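Local structure of transcriptional regulator, LRP/AsnC family (Neisseria meningitidis, 2P5V) at residues G[13-18]-G[39-44]; G[72-77]-G[120-125]. The protein is a transcriptional regulator of the Lrp/AsnC family that probably binds specific DNA sequences through its winged helix-turn-helix domain and binds calcium ions. All coordinates share one frame; numbering follows the deposited sequence.

Interaction 1 of 2, residues G[13-18]-G[39-44]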
ATOM      1  N   ILE G  13     -29.030   7.243 -33.869  1.00 46.83           N
ATOM      2  CA  ILE G  13     -27.794   7.684 -33.214  1.00 46.62           C
ATOM      3  C   ILE G  13     -27.767   9.208 -33.133  1.00 45.50           C
ATOM      4  O   ILE G  13     -27.565   9.773 -32.057  1.00 46.42           O
ATOM      5  CB  ILE G  13     -26.516   7.204 -33.958  1.00 49.46           C
ATOM      6  CG1 ILE G  13     -26.409   5.672 -33.963  1.00 51.01           C
ATOM      7  CG2 ILE G  13     -25.263   7.810 -33.327  1.00 39.23           C
ATOM      8  CD1 ILE G  13     -26.407   5.043 -32.588  1.00 50.17           C
ATOM      9  N   LYS G  14     -27.982   9.857 -34.274  1.00 43.20           N
ATOM     10  CA  LYS G  14     -27.992  11.319 -34.369  1.00 46.56           C
ATOM     11  C   LYS G  14     -28.928  11.966 -33.344  1.00 44.95           C
ATOM     12  O   LYS G  14     -28.559  12.942 -32.696  1.00 45.66           O
ATOM     13  CB  LYS G  14     -28.397  11.750 -35.784  1.00 50.83           C
ATOM     14  CG  LYS G  14     -28.395  13.259 -36.031  1.00 57.77           C
ATOM     15  CD  LYS G  14     -26.991  13.843 -35.981  1.00 61.96           C
ATOM     16  CE  LYS G  14     -26.956  15.258 -36.549  1.00 66.69           C
ATOM     17  NZ  LYS G  14     -25.600  15.634 -37.037  1.00 68.52           N
ATOM     18  N   ILE G  15     -30.134  11.415 -33.212  1.00 45.71           N
ATOM     19  CA  ILE G  15     -31.123  11.897 -32.239  1.00 44.83           C
ATOM     20  C   ILE G  15     -30.615  11.802 -30.795  1.00 40.79           C
ATOM     21  O   ILE G  15     -30.828  12.710 -29.990  1.00 38.64           O
ATOM     22  CB  ILE G  15     -32.455  11.110 -32.354  1.00 43.13           C
ATOM     23  CG1 ILE G  15     -33.226  11.536 -33.602  1.00 45.14           C
ATOM     24  CG2 ILE G  15     -33.317  11.326 -31.123  1.00 36.97           C
ATOM     25  CD1 ILE G  15     -34.483  10.716 -33.858  1.00 40.65           C
ATOM     26  N   LEU G  16     -29.961  10.690 -30.469  1.00 42.31           N
ATOM     27  CA  LEU G  16     -29.411  10.487 -29.124  1.00 42.27           C
ATOM     28  C   LEU G  16     -28.243  11.430 -28.843  1.00 40.44           C
ATOM     29  O   LEU G  16     -28.116  11.962 -27.743  1.00 44.97           O
ATOM     30  CB  LEU G  16     -28.983   9.031 -28.928  1.00 42.90           C
ATOM     31  CG  LEU G  16     -30.124   8.010 -28.958  1.00 42.85           C
ATOM     32  CD1 LEU G  16     -29.578   6.620 -29.230  1.00 39.06           C
ATOM     33  CD2 LEU G  16     -30.931   8.030 -27.666  1.00 40.32           C
ATOM     34  N   GLN G  17     -27.395  11.645 -29.839  1.00 43.92           N
ATOM     35  CA  GLN G  17     -26.298  12.594 -29.700  1.00 42.96           C
ATOM     36  C   GLN G  17     -26.825  14.004 -29.463  1.00 44.07           C
ATOM     37  O   GLN G  17     -26.318  14.721 -28.600  1.00 45.72           O
ATOM     38  CB  GLN G  17     -25.411  12.576 -30.940  1.00 46.45           C
ATOM     39  CG  GLN G  17     -24.640  11.275 -31.135  1.00 49.09           C
ATOM     40  CD  GLN G  17     -23.942  11.210 -32.483  1.00 41.87           C
ATOM     41  OE1 GLN G  17     -24.133  12.072 -33.339  1.00 48.50           O
ATOM     42  NE2 GLN G  17     -23.128  10.183 -32.674  1.00 37.81           N
ATOM     43  N   VAL G  18     -27.842  14.394 -30.231  1.00 44.05           N
ATOM     44  CA  VAL G  18     -28.427  15.728 -30.109  1.00 42.24           C
ATOM     45  C   VAL G  18     -29.015  15.938 -28.716  1.00 42.30           C
ATOM     46  O   VAL G  18     -28.736  16.945 -28.063  1.00 37.04           O
ATOM     47  CB  VAL G  18     -29.533  15.977 -31.168  1.00 46.25           C
ATOM     48  CG1 VAL G  18     -30.397  17.174 -30.785  1.00 39.86           C
ATOM     49  CG2 VAL G  18     -28.919  16.182 -32.548  1.00 44.41           C
ATOM     50  N   SER G  39     -43.439  14.092 -37.027  1.00 51.42           N
ATOM     51  CA  SER G  39     -44.180  12.853 -36.762  1.00 53.60           C
ATOM     52  C   SER G  39     -43.280  11.614 -36.679  1.00 53.14           C
ATOM     53  O   SER G  39     -43.317  10.905 -35.671  1.00 53.34           O
ATOM     54  CB  SER G  39     -45.298  12.640 -37.796  1.00 53.42           C
ATOM     55  OG  SER G  39     -45.757  11.298 -37.786  1.00 54.24           O
ATOM     56  N   PRO G  40     -42.491  11.331 -37.736  1.00 53.96           N
ATOM     57  CA  PRO G  40     -41.549  10.209 -37.622  1.00 54.98           C
ATOM     58  C   PRO G  40     -40.531  10.411 -36.509  1.00 52.98           C
ATOM     59  O   PRO G  40     -40.294   9.497 -35.722  1.00 52.13           O
ATOM     60  CB  PRO G  40     -40.851  10.174 -38.990  1.00 57.68           C
ATOM     61  CG  PRO G  40     -41.138  11.481 -39.628  1.00 60.29           C
ATOM     62  CD  PRO G  40     -42.435  11.963 -39.065  1.00 55.81           C
ATOM     63  N   CYS G  41     -39.952  11.606 -36.449  1.00 50.84           N
ATOM     64  CA  CYS G  41     -38.998  11.961 -35.406  1.00 47.10           C
ATOM     65  C   CYS G  41     -39.541  11.675 -34.005  1.00 48.10           C
ATOM     66  O   CYS G  41     -38.831  11.135 -33.156  1.00 47.02           O
ATOM     67  CB  CYS G  41     -38.636  13.439 -35.509  1.00 47.35           C
ATOM     68  SG  CYS G  41     -37.502  13.990 -34.226  1.00 49.29           S
ATOM     69  N   LEU G  42     -40.794  12.057 -33.774  1.00 47.49           N
ATOM     70  CA  LEU G  42     -41.470  11.822 -32.497  1.00 46.81           C
ATOM     71  C   LEU G  42     -41.686  10.329 -32.252  1.00 48.54           C
ATOM     72  O   LEU G  42     -41.577   9.861 -31.117  1.00 45.05           O
ATOM     73  CB  LEU G  42     -42.825  12.542 -32.476  1.00 50.98           C
ATOM     74  CG  LEU G  42     -43.550  12.683 -31.138  1.00 50.95           C
ATOM     75  CD1 LEU G  42     -42.854  13.722 -30.265  1.00 49.26           C
ATOM     76  CD2 LEU G  42     -45.006  13.056 -31.367  1.00 41.96           C
ATOM     77  N   ARG G  43     -42.003   9.587 -33.313  1.00 46.24           N
ATOM     78  CA  ARG G  43     -42.181   8.141 -33.201  1.00 49.95           C
ATOM     79  C   ARG G  43     -40.864   7.471 -32.824  1.00 47.90           C
ATOM     80  O   ARG G  43     -40.835   6.608 -31.943  1.00 49.23           O
ATOM     81  CB  ARG G  43     -42.725   7.534 -34.503  1.00 52.75           C
ATOM     82  CG  ARG G  43     -42.877   6.007 -34.457  1.00 57.21           C
ATOM     83  CD  ARG G  43     -43.576   5.438 -35.684  1.00 60.26           C
ATOM     84  NE  ARG G  43     -42.764   5.533 -36.904  1.00 66.93           N
ATOM     85  CZ  ARG G  43     -43.014   6.329 -37.949  1.00 70.61           C
ATOM     86  NH1 ARG G  43     -44.069   7.145 -37.968  1.00 73.07           N
ATOM     87  NH2 ARG G  43     -42.194   6.308 -38.996  1.00 67.22           N
ATOM     88  N   ARG G  44     -39.784   7.881 -33.490  1.00 41.05           N
ATOM     89  CA  ARG G  44     -38.463   7.306 -33.251  1.00 40.10           C
ATOM     90  C   ARG G  44     -37.993   7.568 -31.823  1.00 38.50           C
ATOM     91  O   ARG G  44     -37.482   6.669 -31.165  1.00 40.76           O
ATOM     92  CB  ARG G  44     -37.438   7.869 -34.230  1.00 33.81           C
ATOM     93  CG  ARG G  44     -37.716   7.548 -35.680  1.00 46.94           C
ATOM     94  CD  ARG G  44     -36.802   8.333 -36.604  1.00 50.06           C
ATOM     95  NE  ARG G  44     -35.648   7.541 -37.011  1.00 54.76           N
ATOM     96  CZ  ARG G  44     -35.653   6.644 -37.994  1.00 55.51           C
ATOM     97  NH1 ARG G  44     -36.754   6.400 -38.698  1.00 64.33           N
ATOM     98  NH2 ARG G  44     -34.547   5.977 -38.279  1.00 61.84           N
TER
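Arg44, whose CB packs against the tip of Ile15, sends its guanidinium NH2 to a salt bridge with Asp9, with Asp12 forming a longer, weak ion pair to the same nitrogen. One arginine thereby plays two parts: its root belongs to the apolar seam between segments 13-18 and 39-44, while its charged end is held chiefly by Asp9, just ahead of helix 10-21. A bend at chi3 (97°) turns the guanidinium out of the line of the aliphatic chain. Across the seam, Ile15 CD1 lies 4.1 Å from Arg44 CB, and the two side chains meet at about a right angle. The same methyl lies over the turn between Cys41 and Arg44, its looser approaches being 4.5 Å to Cys41 SG and 4.4 Å to Cys41 O. The extended outer torsion of Ile15 (chi2 174°) carries CD1 this far, bridging backbones whose nearest CA atoms, those of Ile15 and Cys41, are 8.5 Å apart. No hydrogen bond joins the segments, and the small interface depends on van der Waals contact around a single methyl. Ile15 also touches Leu48 further along helix 38-50, and Cys41 meets Asn27 and Ser31 of helix 27-33, placing the contact within the three-helix core of the winged helix-turn-helix domain.

Interaction 2 of 2, residues G[72-77]-G[120-125]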
ATOM      1  N   ALA G  72     -15.709  15.487  -3.579  1.00 51.75           N
ATOM      2  CA  ALA G  72     -14.972  14.387  -2.954  1.00 43.60           C
ATOM      3  C   ALA G  72     -15.203  13.064  -3.671  1.00 47.20           C
ATOM      4  O   ALA G  72     -16.324  12.756  -4.091  1.00 46.55           O
ATOM      5  CB  ALA G  72     -15.379  14.259  -1.486  1.00 43.63           C
ATOM      6  N   PHE G  73     -14.125  12.296  -3.824  1.00 46.41           N
ATOM      7  CA  PHE G  73     -14.214  10.883  -4.163  1.00 47.03           C
ATOM      8  C   PHE G  73     -13.904  10.093  -2.897  1.00 44.70           C
ATOM      9  O   PHE G  73     -12.793  10.159  -2.380  1.00 47.68           O
ATOM     10  CB  PHE G  73     -13.230  10.547  -5.267  1.00 51.18           C
ATOM     11  CG  PHE G  73     -13.656  11.050  -6.608  1.00 50.62           C
ATOM     12  CD1 PHE G  73     -14.397  10.244  -7.454  1.00 52.11           C
ATOM     13  CD2 PHE G  73     -13.358  12.341  -7.008  1.00 46.63           C
ATOM     14  CE1 PHE G  73     -14.807  10.708  -8.695  1.00 58.75           C
ATOM     15  CE2 PHE G  73     -13.763  12.810  -8.247  1.00 49.72           C
ATOM     16  CZ  PHE G  73     -14.483  11.994  -9.090  1.00 53.11           C
ATOM     17  N   ILE G  74     -14.898   9.383  -2.372  1.00 50.48           N
ATOM     18  CA  ILE G  74     -14.748   8.679  -1.094  1.00 44.41           C
ATOM     19  C   ILE G  74     -14.655   7.178  -1.331  1.00 44.75           C
ATOM     20  O   ILE G  74     -15.508   6.586  -1.993  1.00 43.08           O
ATOM     21  CB  ILE G  74     -15.909   8.974  -0.125  1.00 46.21           C
ATOM     22  CG1 ILE G  74     -16.131  10.488  -0.004  1.00 45.81           C
ATOM     23  CG2 ILE G  74     -15.633   8.357   1.245  1.00 39.10           C
ATOM     24  CD1 ILE G  74     -17.431  10.882   0.684  1.00 50.25           C
ATOM     25  N   ARG G  75     -13.583   6.584  -0.809  1.00 43.36           N
ATOM     26  CA  ARG G  75     -13.354   5.155  -0.890  1.00 45.65           C
ATOM     27  C   ARG G  75     -13.784   4.497   0.420  1.00 42.06           C
ATOM     28  O   ARG G  75     -13.171   4.721   1.472  1.00 40.17           O
ATOM     29  CB  ARG G  75     -11.878   4.879  -1.135  1.00 40.70           C
ATOM     30  CG  ARG G  75     -11.291   5.463  -2.415  1.00 48.90           C
ATOM     31  CD  ARG G  75      -9.852   4.977  -2.542  1.00 58.90           C
ATOM     32  NE  ARG G  75      -9.059   5.598  -3.599  1.00 74.59           N
ATOM     33  CZ  ARG G  75      -7.781   5.282  -3.865  1.00 92.89           C
ATOM     34  NH1 ARG G  75      -7.150   4.332  -3.171  1.00 92.13           N
ATOM     35  NH2 ARG G  75      -7.115   5.910  -4.835  1.00 87.29           N
ATOM     36  N   VAL G  76     -14.831   3.677   0.337  1.00 48.53           N
ATOM     37  CA  VAL G  76     -15.438   3.044   1.508  1.00 46.98           C
ATOM     38  C   VAL G  76     -15.171   1.541   1.544  1.00 46.27           C
ATOM     39  O   VAL G  76     -15.311   0.836   0.531  1.00 43.54           O
ATOM     40  CB  VAL G  76     -16.979   3.309   1.569  1.00 47.42           C
ATOM     41  CG1 VAL G  76     -17.597   2.682   2.831  1.00 44.02           C
ATOM     42  CG2 VAL G  76     -17.253   4.808   1.534  1.00 42.05           C
ATOM     43  N   SER G  77     -14.775   1.080   2.726  1.00 39.47           N
ATOM     44  CA  SER G  77     -14.581  -0.320   3.008  1.00 44.86           C
ATOM     45  C   SER G  77     -15.777  -0.737   3.810  1.00 43.97           C
ATOM     46  O   SER G  77     -16.094  -0.148   4.851  1.00 39.17           O
ATOM     47  CB  SER G  77     -13.305  -0.577   3.826  1.00 42.53           C
ATOM     48  OG  SER G  77     -12.176  -0.030   3.177  1.00 63.68           O
ATOM     49  N   ASN G 120     -15.490  21.688   6.359  1.00 44.10           N
ATOM     50  CA  ASN G 120     -16.298  21.568   7.578  1.00 40.70           C
ATOM     51  C   ASN G 120     -17.545  20.731   7.377  1.00 43.27           C
ATOM     52  O   ASN G 120     -17.889  19.904   8.221  1.00 41.07           O
ATOM     53  CB  ASN G 120     -16.765  22.939   8.067  1.00 45.88           C
ATOM     54  CG  ASN G 120     -15.785  23.592   8.975  1.00 52.92           C
ATOM     55  OD1 ASN G 120     -14.884  22.939   9.494  1.00 68.00           O
ATOM     56  ND2 ASN G 120     -15.954  24.892   9.200  1.00 58.27           N
ATOM     57  N   ALA G 121     -18.257  21.006   6.287  1.00 45.67           N
ATOM     58  CA  ALA G 121     -19.436  20.230   5.936  1.00 44.70           C
ATOM     59  C   ALA G 121     -19.027  18.803   5.570  1.00 43.57           C
ATOM     60  O   ALA G 121     -19.716  17.843   5.922  1.00 46.15           O
ATOM     61  CB  ALA G 121     -20.192  20.893   4.807  1.00 45.73           C
ATOM     62  N   PHE G 122     -17.895  18.652   4.891  1.00 43.63           N
ATOM     63  CA  PHE G 122     -17.407  17.311   4.562  1.00 45.17           C
ATOM     64  C   PHE G 122     -17.157  16.529   5.855  1.00 44.61           C
ATOM     65  O   PHE G 122     -17.582  15.383   6.015  1.00 46.67           O
ATOM     66  CB  PHE G 122     -16.136  17.353   3.716  1.00 44.17           C
ATOM     67  CG  PHE G 122     -15.610  15.994   3.394  1.00 45.99           C
ATOM     68  CD1 PHE G 122     -16.255  15.205   2.461  1.00 49.03           C
ATOM     69  CD2 PHE G 122     -14.516  15.472   4.068  1.00 41.65           C
ATOM     70  CE1 PHE G 122     -15.808  13.925   2.186  1.00 48.70           C
ATOM     71  CE2 PHE G 122     -14.070  14.199   3.797  1.00 41.45           C
ATOM     72  CZ  PHE G 122     -14.715  13.426   2.861  1.00 43.86           C
ATOM     73  N   SER G 123     -16.479  17.191   6.778  1.00 41.69           N
ATOM     74  CA  SER G 123     -16.161  16.628   8.061  1.00 40.15           C
ATOM     75  C   SER G 123     -17.400  16.184   8.852  1.00 43.20           C
ATOM     76  O   SER G 123     -17.394  15.113   9.446  1.00 38.30           O
ATOM     77  CB  SER G 123     -15.366  17.641   8.866  1.00 39.60           C
ATOM     78  OG  SER G 123     -15.176  17.155  10.174  1.00 47.64           O
ATOM     79  N   HIS G 124     -18.443  17.007   8.866  1.00 45.06           N
ATOM     80  CA  HIS G 124     -19.687  16.645   9.558  1.00 51.30           C
ATOM     81  C   HIS G 124     -20.323  15.410   8.937  1.00 46.58           C
ATOM     82  O   HIS G 124     -20.761  14.504   9.649  1.00 39.77           O
ATOM     83  CB  HIS G 124     -20.693  17.801   9.546  1.00 48.28           C
ATOM     84  CG  HIS G 124     -20.581  18.704  10.729  1.00 60.28           C
ATOM     85  ND1 HIS G 124     -19.821  19.855  10.722  1.00 68.88           N
ATOM     86  CD2 HIS G 124     -21.127  18.623  11.965  1.00 65.05           C
ATOM     87  CE1 HIS G 124     -19.911  20.448  11.899  1.00 66.37           C
ATOM     88  NE2 HIS G 124     -20.697  19.719  12.672  1.00 70.90           N
ATOM     89  N   PHE G 125     -20.390  15.388   7.611  1.00 39.95           N
ATOM     90  CA  PHE G 125     -20.923  14.228   6.900  1.00 45.26           C
ATOM     91  C   PHE G 125     -20.151  12.957   7.249  1.00 47.21           C
ATOM     92  O   PHE G 125     -20.719  11.991   7.746  1.00 49.46           O
ATOM     93  CB  PHE G 125     -20.882  14.455   5.392  1.00 46.22           C
ATOM     94  CG  PHE G 125     -21.263  13.249   4.601  1.00 49.55           C
ATOM     95  CD1 PHE G 125     -22.555  12.753   4.666  1.00 49.18           C
ATOM     96  CD2 PHE G 125     -20.331  12.583   3.822  1.00 47.49           C
ATOM     97  CE1 PHE G 125     -22.921  11.630   3.956  1.00 47.86           C
ATOM     98  CE2 PHE G 125     -20.694  11.450   3.099  1.00 54.54           C
ATOM     99  CZ  PHE G 125     -21.987  10.978   3.167  1.00 56.97           C
TER
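Strand 72-77 and helix 120-125 run nearly parallel, their axes 12.1 Å apart at closest and inclined by 23°, where helix 119-130 packs on the antiparallel sheet of the Lrp/AsnC ligand-binding domain, a ferredoxin-like alpha/beta layer. Side chains fill this separation from both elements. Phe122, with CG anti to its backbone nitrogen (chi1 179°), projects its ring toward the sheet, bringing CE1 to 3.7 Å from Ala72 CB. Ile74 reaches out from the opposite direction: its CD1 meets the edge of the Phe122 ring, 3.8 Å from CE1, and also the edge of the Phe125 ring, 4.1 Å from CE2. One methyl is thus shared by two phenylalanines a helical turn apart, and Phe116 adds a further ring to both. On the exposed side of the helix, taking no part in the contact, His124 ND1 donates to Asn120 O at 3.2 Å, from above the carbonyl plane, while His124 N approaches that oxygen from the other face. Every residue touching across the interface is buried and apolar, and no hydrogen bond spans it; the contact itself therefore rests on the fit of aliphatic groups against aromatic rings.

Overall arrangement
Interactions 1 and 2 show how a two-domain regulator is assembled from separate cores. Their centres lie 41 Å apart, on opposite sides of the chain's centre, and their nearest atoms are about 23 Å from each other. They follow in series: interaction 1 closes within the N-terminal winged helix-turn-helix region before interaction 2 opens in the Lrp/AsnC ligand-binding domain. The first joins helices 10-21 and 38-50; the second seats helix 119-130 on the antiparallel sheet of a ferredoxin-like fold, strand order 2-3-1-4. With no element shared, the two contacts belong to separate cores, consistent with separate roles in DNA binding and in ligand binding and assembly.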